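Local coordinates for TPR repeat-containing protein YrrB (Bacillus subtilis, PDB 2Q7F), which is thought to mediate complex formation among RNA sulfuration components, RNA processing components and aminoacyl-tRNA synthetases, using a scaffold of tetratricopeptide repeats, at residues 44-49 with 60-65; 112-117 with 128-133; 195-200 with 227-232. All blocks are in the same frame, centred on the assembly; numbering follows the deposited sequence.

Contact 1: 44-49 with 60-65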
loop_
_atom_site.group_PDB
_atom_site.type_symbol
_atom_site.label_atom_id
_atom_site.label_comp_id
_atom_site.label_asym_id
_atom_site.label_seq_id
_atom_site.Cartn_x
_atom_site.Cartn_y
_atom_site.Cartn_z
ATOM N N GLU A 44 17.550 21.395 -13.938
ATOM C CA GLU A 44 18.189 21.063 -15.212
ATOM C C GLU A 44 18.876 19.692 -15.224
ATOM O O GLU A 44 18.590 18.833 -14.390
ATOM C CB GLU A 44 19.185 22.154 -15.612
ATOM C CG GLU A 44 18.564 23.530 -15.780
ATOM C CD GLU A 44 17.990 23.745 -17.167
ATOM O OE1 GLU A 44 17.626 22.747 -17.822
ATOM O OE2 GLU A 44 17.905 24.913 -17.602
ATOM N N ALA A 45 19.784 19.505 -16.180
ATOM C CA ALA A 45 20.374 18.205 -16.484
ATOM C C ALA A 45 19.404 17.312 -17.252
ATOM O O ALA A 45 19.624 16.984 -18.418
ATOM C CB ALA A 45 20.833 17.519 -15.207
ATOM N N PHE A 46 18.330 16.926 -16.576
ATOM C CA PHE A 46 17.334 15.984 -17.107
ATOM C C PHE A 46 16.730 16.474 -18.422
ATOM O O PHE A 46 16.400 15.676 -19.300
ATOM C CB PHE A 46 16.214 15.752 -16.085
ATOM C CG PHE A 46 16.682 15.190 -14.765
ATOM C CD1 PHE A 46 17.444 15.962 -13.883
ATOM C CD2 PHE A 46 16.335 13.900 -14.389
ATOM C CE1 PHE A 46 17.872 15.443 -12.655
ATOM C CE2 PHE A 46 16.750 13.371 -13.166
ATOM C CZ PHE A 46 17.518 14.142 -12.298
ATOM N N THR A 47 16.592 17.790 -18.541
ATOM C CA THR A 47 16.030 18.419 -19.726
ATOM C C THR A 47 16.917 18.212 -20.954
ATOM O O THR A 47 16.442 17.752 -21.993
ATOM C CB THR A 47 15.815 19.929 -19.501
ATOM O OG1 THR A 47 15.436 20.163 -18.137
ATOM C CG2 THR A 47 14.743 20.470 -20.438
ATOM N N LYS A 48 18.200 18.550 -20.832
ATOM C CA LYS A 48 19.133 18.417 -21.949
ATOM C C LYS A 48 19.411 16.950 -22.292
ATOM O O LYS A 48 19.562 16.605 -23.467
ATOM C CB LYS A 48 20.438 19.177 -21.682
ATOM C CG LYS A 48 21.286 19.412 -22.943
ATOM C CD LYS A 48 22.240 20.589 -22.781
ATOM C CE LYS A 48 22.923 20.936 -24.098
ATOM N NZ LYS A 48 23.775 22.155 -23.966
ATOM N N ALA A 49 19.461 16.098 -21.265
ATOM C CA ALA A 49 19.621 14.653 -21.450
ATOM C C ALA A 49 18.576 14.091 -22.420
ATOM O O ALA A 49 18.863 13.155 -23.161
ATOM C CB ALA A 49 19.564 13.925 -20.112
ATOM N N TYR A 60 13.045 10.616 -20.059
ATOM C CA TYR A 60 11.668 11.052 -19.835
ATOM C C TYR A 60 11.140 10.575 -18.487
ATOM O O TYR A 60 10.428 11.305 -17.814
ATOM C CB TYR A 60 10.733 10.582 -20.939
ATOM C CG TYR A 60 10.998 11.170 -22.304
ATOM C CD1 TYR A 60 10.406 12.372 -22.703
ATOM C CD2 TYR A 60 11.813 10.506 -23.213
ATOM C CE1 TYR A 60 10.637 12.903 -23.980
ATOM C CE2 TYR A 60 12.047 11.022 -24.484
ATOM C CZ TYR A 60 11.458 12.214 -24.864
ATOM O OH TYR A 60 11.709 12.704 -26.128
ATOM N N ILE A 61 11.499 9.359 -18.089
ATOM C CA ILE A 61 11.059 8.831 -16.797
ATOM C C ILE A 61 11.683 9.626 -15.651
ATOM O O ILE A 61 10.983 10.032 -14.721
ATOM C CB ILE A 61 11.369 7.322 -16.624
ATOM C CG1 ILE A 61 10.760 6.508 -17.771
ATOM C CG2 ILE A 61 10.847 6.832 -15.281
ATOM C CD1 ILE A 61 11.225 5.063 -17.828
ATOM N N ASN A 62 12.990 9.858 -15.735
ATOM C CA ASN A 62 13.694 10.637 -14.726
ATOM C C ASN A 62 13.128 12.030 -14.557
ATOM O O ASN A 62 12.992 12.509 -13.425
ATOM C CB ASN A 62 15.169 10.739 -15.067
ATOM C CG ASN A 62 15.891 9.430 -14.934
ATOM O OD1 ASN A 62 16.948 9.244 -15.532
ATOM N ND2 ASN A 62 15.333 8.507 -14.156
ATOM N N PHE A 63 12.795 12.678 -15.675
ATOM C CA PHE A 63 12.230 14.018 -15.618
ATOM C C PHE A 63 10.843 13.999 -14.989
ATOM O O PHE A 63 10.497 14.900 -14.225
ATOM C CB PHE A 63 12.203 14.690 -16.992
ATOM C CG PHE A 63 11.899 16.173 -16.937
ATOM C CD1 PHE A 63 12.586 17.012 -16.061
ATOM C CD2 PHE A 63 10.935 16.730 -17.764
ATOM C CE1 PHE A 63 12.305 18.382 -16.010
ATOM C CE2 PHE A 63 10.644 18.101 -17.714
ATOM C CZ PHE A 63 11.330 18.923 -16.842
ATOM N N ALA A 64 10.072 12.957 -15.295
ATOM C CA ALA A 64 8.750 12.752 -14.702
ATOM C C ALA A 64 8.833 12.487 -13.194
ATOM O O ALA A 64 8.013 12.999 -12.424
ATOM C CB ALA A 64 8.022 11.632 -15.408
ATOM N N ASN A 65 9.823 11.695 -12.780
ATOM C CA ASN A 65 10.124 11.511 -11.354
ATOM C C ASN A 65 10.449 12.830 -10.657
ATOM O O ASN A 65 10.049 13.057 -9.518
ATOM C CB ASN A 65 11.272 10.516 -11.144
ATOM C CG ASN A 65 10.914 9.098 -11.573
ATOM O OD1 ASN A 65 9.742 8.760 -11.729
ATOM N ND2 ASN A 65 11.933 8.265 -11.780
#
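F46 holds its ring beside its own backbone N, with CG anti to the carbonyl carbon (chi1 -60°), whereas F63 has CG anti to its backbone N (chi1 -168°); the two rotations bring the F46 ring to N62 and the F63 ring near F46 CB and T47. The closest approach is between F46 CD2 and N62 CB, at 3.4 Å. Near the plane of the F46 ring, this methylene meets its edge, and F46 CE2 lies 3.6 Å from the same N62 CB. The ring and the N62 amide stand nearly perpendicular, their planes 88° apart. In tetratricopeptide terms this is a junction between successive repeats: F46 and T47 belong to TPR 1 and sit on the short helix 46-50, while N62 and F63 belong to helix 57-69 of TPR 2. F63 is the buried residue here, its CD1 lying 3.8 Å from F46 CB. One ring atom further out, F63 CE1 comes within 4.2 Å of T47 OG1, a hydroxyl that also makes a weak hydrogen bond to E44 OE1 (3.4 Å). Beyond the contact, the F63 ring meets F79 of helix 73-86 edge-to-face.

Contact 2: 112-117 with 128-133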
loop_
_atom_site.group_PDB
_atom_site.type_symbol
_atom_site.label_atom_id
_atom_site.label_comp_id
_atom_site.label_asym_id
_atom_site.label_seq_id
_atom_site.Cartn_x
_atom_site.Cartn_y
_atom_site.Cartn_z
ATOM N N ASP A 112 -4.587 -0.199 -12.148
ATOM C CA ASP A 112 -4.261 -0.446 -13.533
ATOM C C ASP A 112 -2.750 -0.238 -13.757
ATOM O O ASP A 112 -2.078 -1.124 -14.287
ATOM C CB ASP A 112 -5.128 0.462 -14.408
ATOM C CG ASP A 112 -5.090 0.083 -15.865
ATOM O OD1 ASP A 112 -4.092 0.416 -16.545
ATOM O OD2 ASP A 112 -6.072 -0.524 -16.345
ATOM N N MET A 113 -2.217 0.902 -13.306
ATOM C CA MET A 113 -0.797 1.225 -13.489
ATOM C C MET A 113 0.131 0.274 -12.753
ATOM O O MET A 113 1.153 -0.165 -13.314
ATOM C CB MET A 113 -0.473 2.671 -13.068
ATOM C CG MET A 113 -0.966 3.790 -14.024
ATOM S SD MET A 113 -0.435 3.702 -15.763
ATOM C CE MET A 113 -1.884 2.947 -16.519
ATOM N N PHE A 114 -0.213 -0.041 -11.504
ATOM C CA PHE A 114 0.622 -0.933 -10.692
ATOM C C PHE A 114 0.651 -2.347 -11.234
ATOM O O PHE A 114 1.693 -2.990 -11.232
ATOM C CB PHE A 114 0.210 -0.929 -9.223
ATOM C CG PHE A 114 0.574 0.324 -8.502
ATOM C CD1 PHE A 114 1.799 0.954 -8.739
ATOM C CD2 PHE A 114 -0.293 0.882 -7.574
ATOM C CE1 PHE A 114 2.150 2.140 -8.070
ATOM C CE2 PHE A 114 0.050 2.061 -6.899
ATOM C CZ PHE A 114 1.277 2.687 -7.150
ATOM N N GLU A 115 -0.493 -2.834 -11.696
ATOM C CA GLU A 115 -0.548 -4.164 -12.263
ATOM C C GLU A 115 0.224 -4.221 -13.591
ATOM O O GLU A 115 0.831 -5.244 -13.915
ATOM C CB GLU A 115 -1.997 -4.646 -12.394
ATOM C CG GLU A 115 -2.151 -6.140 -12.107
ATOM C CD GLU A 115 -3.484 -6.505 -11.459
ATOM O OE1 GLU A 115 -3.792 -5.993 -10.364
ATOM O OE2 GLU A 115 -4.222 -7.323 -12.043
ATOM N N LYS A 116 0.227 -3.120 -14.341
ATOM C CA LYS A 116 1.032 -3.038 -15.565
ATOM C C LYS A 116 2.522 -3.017 -15.247
ATOM O O LYS A 116 3.329 -3.605 -15.980
ATOM C CB LYS A 116 0.652 -1.827 -16.419
ATOM C CG LYS A 116 -0.693 -1.940 -17.135
ATOM C CD LYS A 116 -0.829 -0.838 -18.159
ATOM C CE LYS A 116 -2.261 -0.570 -18.554
ATOM N NZ LYS A 116 -2.902 -1.759 -19.155
ATOM N N ALA A 117 2.886 -2.352 -14.152
ATOM C CA ALA A 117 4.275 -2.329 -13.707
ATOM C C ALA A 117 4.718 -3.757 -13.417
ATOM O O ALA A 117 5.707 -4.253 -13.992
ATOM C CB ALA A 117 4.436 -1.441 -12.484
ATOM N N PHE A 128 4.413 -4.421 -4.452
ATOM C CA PHE A 128 3.410 -5.335 -3.930
ATOM C C PHE A 128 2.563 -4.643 -2.865
ATOM O O PHE A 128 1.359 -4.904 -2.742
ATOM C CB PHE A 128 4.048 -6.613 -3.384
ATOM C CG PHE A 128 4.655 -7.494 -4.445
ATOM C CD1 PHE A 128 3.976 -7.751 -5.634
ATOM C CD2 PHE A 128 5.906 -8.087 -4.249
ATOM C CE1 PHE A 128 4.541 -8.564 -6.623
ATOM C CE2 PHE A 128 6.478 -8.911 -5.229
ATOM C CZ PHE A 128 5.791 -9.149 -6.416
ATOM N N TYR A 129 3.198 -3.734 -2.129
ATOM C CA TYR A 129 2.527 -2.959 -1.096
ATOM C C TYR A 129 1.515 -1.986 -1.693
ATOM O O TYR A 129 0.343 -1.993 -1.313
ATOM C CB TYR A 129 3.538 -2.203 -0.225
ATOM C CG TYR A 129 2.873 -1.283 0.777
ATOM C CD1 TYR A 129 2.279 -1.797 1.933
ATOM C CD2 TYR A 129 2.824 0.102 0.562
ATOM C CE1 TYR A 129 1.655 -0.964 2.850
ATOM C CE2 TYR A 129 2.213 0.942 1.476
ATOM C CZ TYR A 129 1.626 0.400 2.619
ATOM O OH TYR A 129 1.005 1.223 3.535
ATOM N N MET A 130 1.973 -1.147 -2.616
ATOM C CA MET A 130 1.107 -0.141 -3.221
ATOM C C MET A 130 -0.072 -0.813 -3.915
ATOM O O MET A 130 -1.215 -0.349 -3.816
ATOM C CB MET A 130 1.892 0.734 -4.200
ATOM C CG MET A 130 2.982 1.596 -3.555
ATOM S SD MET A 130 2.387 2.733 -2.280
ATOM C CE MET A 130 1.484 3.919 -3.283
ATOM N N LEU A 131 0.206 -1.923 -4.593
ATOM C CA LEU A 131 -0.838 -2.680 -5.266
ATOM C C LEU A 131 -1.788 -3.298 -4.243
ATOM O O LEU A 131 -2.994 -3.108 -4.333
ATOM C CB LEU A 131 -0.256 -3.741 -6.210
ATOM C CG LEU A 131 -1.233 -4.625 -6.988
ATOM C CD1 LEU A 131 -2.290 -3.809 -7.773
ATOM C CD2 LEU A 131 -0.449 -5.559 -7.916
ATOM N N GLY A 132 -1.238 -4.010 -3.266
ATOM C CA GLY A 132 -2.041 -4.571 -2.189
ATOM C C GLY A 132 -2.974 -3.528 -1.602
ATOM O O GLY A 132 -4.195 -3.711 -1.581
ATOM N N THR A 133 -2.406 -2.413 -1.160
ATOM C CA THR A 133 -3.190 -1.392 -0.470
ATOM C C THR A 133 -4.270 -0.761 -1.359
ATOM O O THR A 133 -5.398 -0.525 -0.918
ATOM C CB THR A 133 -2.295 -0.313 0.140
ATOM O OG1 THR A 133 -1.192 -0.949 0.795
ATOM C CG2 THR A 133 -3.078 0.498 1.177
#
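F114 reaches from helix 107-120 to M130 and L131 of helix 125-137, making a junction between TPR 3 and TPR 4 of this tetratricopeptide superhelix. The two segments run roughly antiparallel, with 144° between their N-to-C directions and a closest axial approach of 9.5 Å; F114 and L131 are the residues whose CA atoms are nearest. Starting at the root of the F114 side chain, CB meets L131, with L131 CD1 4.1 Å from F114 CB. Past CG the ring's closest partner becomes M130: CD2 lies by the CB and carbonyl carbon of M130, and F114 CE2 makes the closest contact of all, 3.5 Å from M130 CB. On the other side of the ring, F114 CE1 is a more distant neighbour of that CB. At the tip, F114 CZ touches the same CB and also the terminal methyl, M130 CE, at 4.1 Å. M130 reaches back in this way because its chain bends at both chi2 and chi3. Its CB stands over one face of the ring, offset toward the rim, 3.8 Å from the F114 ring centroid and 25° off the ring normal, which meets the geometry of a CH-pi contact. L131 carries CG anti to its backbone N, a conformation in which its CD1 lies beside F114 CB and 3.7 Å from E115 OE1, a carboxylate oxygen set against a methyl. Buried F114 is covered as well by V102 of helix 91-103 and by L127, while L131 packs on Y147 of helix 141-154. No hydrogen bond joins the two segments; within 128-133, T133 OG1 donates to Y129 O over 2.8 Å, coming from 41° above the carbonyl plane, and T133 N gives that oxygen a second bond.

Contact 3: 195-200 with 227-232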
loop_
_atom_site.group_PDB
_atom_site.type_symbol
_atom_site.label_atom_id
_atom_site.label_comp_id
_atom_site.label_asym_id
_atom_site.label_seq_id
_atom_site.Cartn_x
_atom_site.Cartn_y
_atom_site.Cartn_z
ATOM N N ALA A 195 -4.025 -1.951 15.571
ATOM C CA ALA A 195 -3.781 -3.390 15.523
ATOM C C ALA A 195 -4.551 -4.079 16.633
ATOM O O ALA A 195 -5.312 -5.013 16.369
ATOM C CB ALA A 195 -2.294 -3.695 15.635
ATOM N N PHE A 196 -4.365 -3.603 17.867
ATOM C CA PHE A 196 -5.095 -4.128 19.022
ATOM C C PHE A 196 -6.612 -4.112 18.802
ATOM O O PHE A 196 -7.297 -5.084 19.119
ATOM C CB PHE A 196 -4.720 -3.375 20.304
ATOM C CG PHE A 196 -3.485 -3.912 20.988
ATOM C CD1 PHE A 196 -2.332 -3.137 21.082
ATOM C CD2 PHE A 196 -3.480 -5.191 21.548
ATOM C CE1 PHE A 196 -1.193 -3.629 21.716
ATOM C CE2 PHE A 196 -2.348 -5.688 22.179
ATOM C CZ PHE A 196 -1.205 -4.907 22.262
ATOM N N TYR A 197 -7.122 -3.019 18.236
ATOM C CA TYR A 197 -8.552 -2.893 17.958
ATOM C C TYR A 197 -9.010 -3.934 16.950
ATOM O O TYR A 197 -10.029 -4.601 17.154
ATOM C CB TYR A 197 -8.899 -1.489 17.453
ATOM C CG TYR A 197 -10.215 -1.429 16.704
ATOM C CD1 TYR A 197 -11.437 -1.489 17.386
ATOM C CD2 TYR A 197 -10.237 -1.319 15.313
ATOM C CE1 TYR A 197 -12.649 -1.437 16.697
ATOM C CE2 TYR A 197 -11.434 -1.268 14.619
ATOM C CZ TYR A 197 -12.634 -1.326 15.314
ATOM O OH TYR A 197 -13.812 -1.273 14.614
ATOM N N ASN A 198 -8.256 -4.062 15.864
ATOM C CA ASN A 198 -8.582 -5.019 14.809
ATOM C C ASN A 198 -8.414 -6.469 15.259
ATOM O O ASN A 198 -9.105 -7.363 14.764
ATOM C CB ASN A 198 -7.780 -4.718 13.538
ATOM C CG ASN A 198 -8.302 -3.495 12.804
ATOM O OD1 ASN A 198 -9.285 -3.572 12.072
ATOM N ND2 ASN A 198 -7.644 -2.355 13.002
ATOM N N ALA A 199 -7.499 -6.688 16.203
ATOM C CA ALA A 199 -7.367 -7.971 16.881
ATOM C C ALA A 199 -8.625 -8.213 17.701
ATOM O O ALA A 199 -9.214 -9.292 17.656
ATOM C CB ALA A 199 -6.133 -7.983 17.779
ATOM N N GLY A 200 -9.040 -7.177 18.424
ATOM C CA GLY A 200 -10.254 -7.215 19.224
ATOM C C GLY A 200 -11.453 -7.616 18.396
ATOM O O GLY A 200 -12.264 -8.430 18.831
ATOM N N MET A 227 -12.552 6.030 19.406
ATOM C CA MET A 227 -14.018 5.940 19.428
ATOM C C MET A 227 -14.570 4.616 18.917
ATOM O O MET A 227 -15.564 4.113 19.450
ATOM C CB MET A 227 -14.663 7.102 18.667
ATOM C CG MET A 227 -15.159 8.230 19.569
ATOM S SD MET A 227 -16.522 9.175 18.842
ATOM C CE MET A 227 -15.745 9.877 17.379
ATOM N N LEU A 228 -13.930 4.063 17.888
ATOM C CA LEU A 228 -14.293 2.742 17.380
ATOM C C LEU A 228 -14.043 1.640 18.414
ATOM O O LEU A 228 -14.898 0.776 18.619
ATOM C CB LEU A 228 -13.587 2.448 16.053
ATOM C CG LEU A 228 -14.351 2.692 14.740
ATOM C CD1 LEU A 228 -15.311 3.903 14.774
ATOM C CD2 LEU A 228 -13.377 2.814 13.576
ATOM N N ALA A 229 -12.892 1.679 19.084
ATOM C CA ALA A 229 -12.621 0.737 20.172
ATOM C C ALA A 229 -13.640 0.928 21.276
ATOM O O ALA A 229 -14.069 -0.038 21.901
ATOM C CB ALA A 229 -11.208 0.901 20.709
ATOM N N LEU A 230 -14.037 2.177 21.497
ATOM C CA LEU A 230 -15.037 2.517 22.508
ATOM C C LEU A 230 -16.407 1.930 22.180
ATOM O O LEU A 230 -16.998 1.222 23.000
ATOM C CB LEU A 230 -15.129 4.039 22.698
ATOM C CG LEU A 230 -13.993 4.702 23.487
ATOM C CD1 LEU A 230 -13.994 6.209 23.280
ATOM C CD2 LEU A 230 -14.079 4.347 24.970
ATOM N N HIS A 231 -16.897 2.217 20.977
ATOM C CA HIS A 231 -18.182 1.701 20.526
ATOM C C HIS A 231 -18.174 0.178 20.432
ATOM O O HIS A 231 -19.163 -0.471 20.771
ATOM C CB HIS A 231 -18.585 2.325 19.189
ATOM C CG HIS A 231 -18.768 3.810 19.248
ATOM N ND1 HIS A 231 -19.328 4.450 20.333
ATOM C CD2 HIS A 231 -18.476 4.780 18.349
ATOM C CE1 HIS A 231 -19.367 5.750 20.105
ATOM N NE2 HIS A 231 -18.856 5.976 18.909
ATOM N N ALA A 232 -17.049 -0.384 19.993
ATOM C CA ALA A 232 -16.893 -1.836 19.900
ATOM C C ALA A 232 -17.011 -2.521 21.263
ATOM O O ALA A 232 -17.533 -3.632 21.362
ATOM C CB ALA A 232 -15.566 -2.195 19.237
#
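Y197 packs against L228, A229 and A232, and every contact between the two segments passes through its side chain. CG is anti to the backbone N (chi1 160°), a rotation that brings CD1 and CE1 up to helix 227-233. Packing is tightest at these two atoms. Y197 CD1 lies 3.8 Å from A229 CA, and the small side chain of A229 is consistent with this close approach to the helix backbone. One atom further out, Y197 CE1 is 3.7 Å from L228 O, and A232 CB meets the same CE1 at 3.9 Å, lying near the ring plane at its edge. Toward the phenol end the fit is looser and more solvent-exposed: L228 is an exposed residue, and it offers Y197 OH its CB and CG, the latter at 4.0 Å, with the two side chains crossing obliquely. The contact rests on van der Waals packing, without a hydrogen bond across it. The segment axes come within 10.2 Å of each other and are inclined by 25°, close to parallel. Helix 193-205 opens the tetratricopeptide repeat TPR 6, and helix 227-233, which follows that repeat, is the last helix modelled. Between them in sequence runs helix 211-222, which packs against both: F196 rests on its M215 and A219, and A229 touches its I220.

How the contacts relate
From the N terminus the three contacts follow one another in series along the chain; none nests within or crosses another. Contact 1 closes a connection of 10 residues between TPR 1 and TPR 2. Contact 2 does the same between TPR 3 and TPR 4, again over 10 residues, and lies nearest the middle, its centre about 8 Å from that of the chain. Contact 3 spans 26 residues, including helix 211-222, and ties the start of TPR 6 to the final helix. Centres of contacts 1 and 3 are about 47 Å apart, on opposite sides of the chain's centre. With no atoms touching between contacts, they sample separate points along the superhelix.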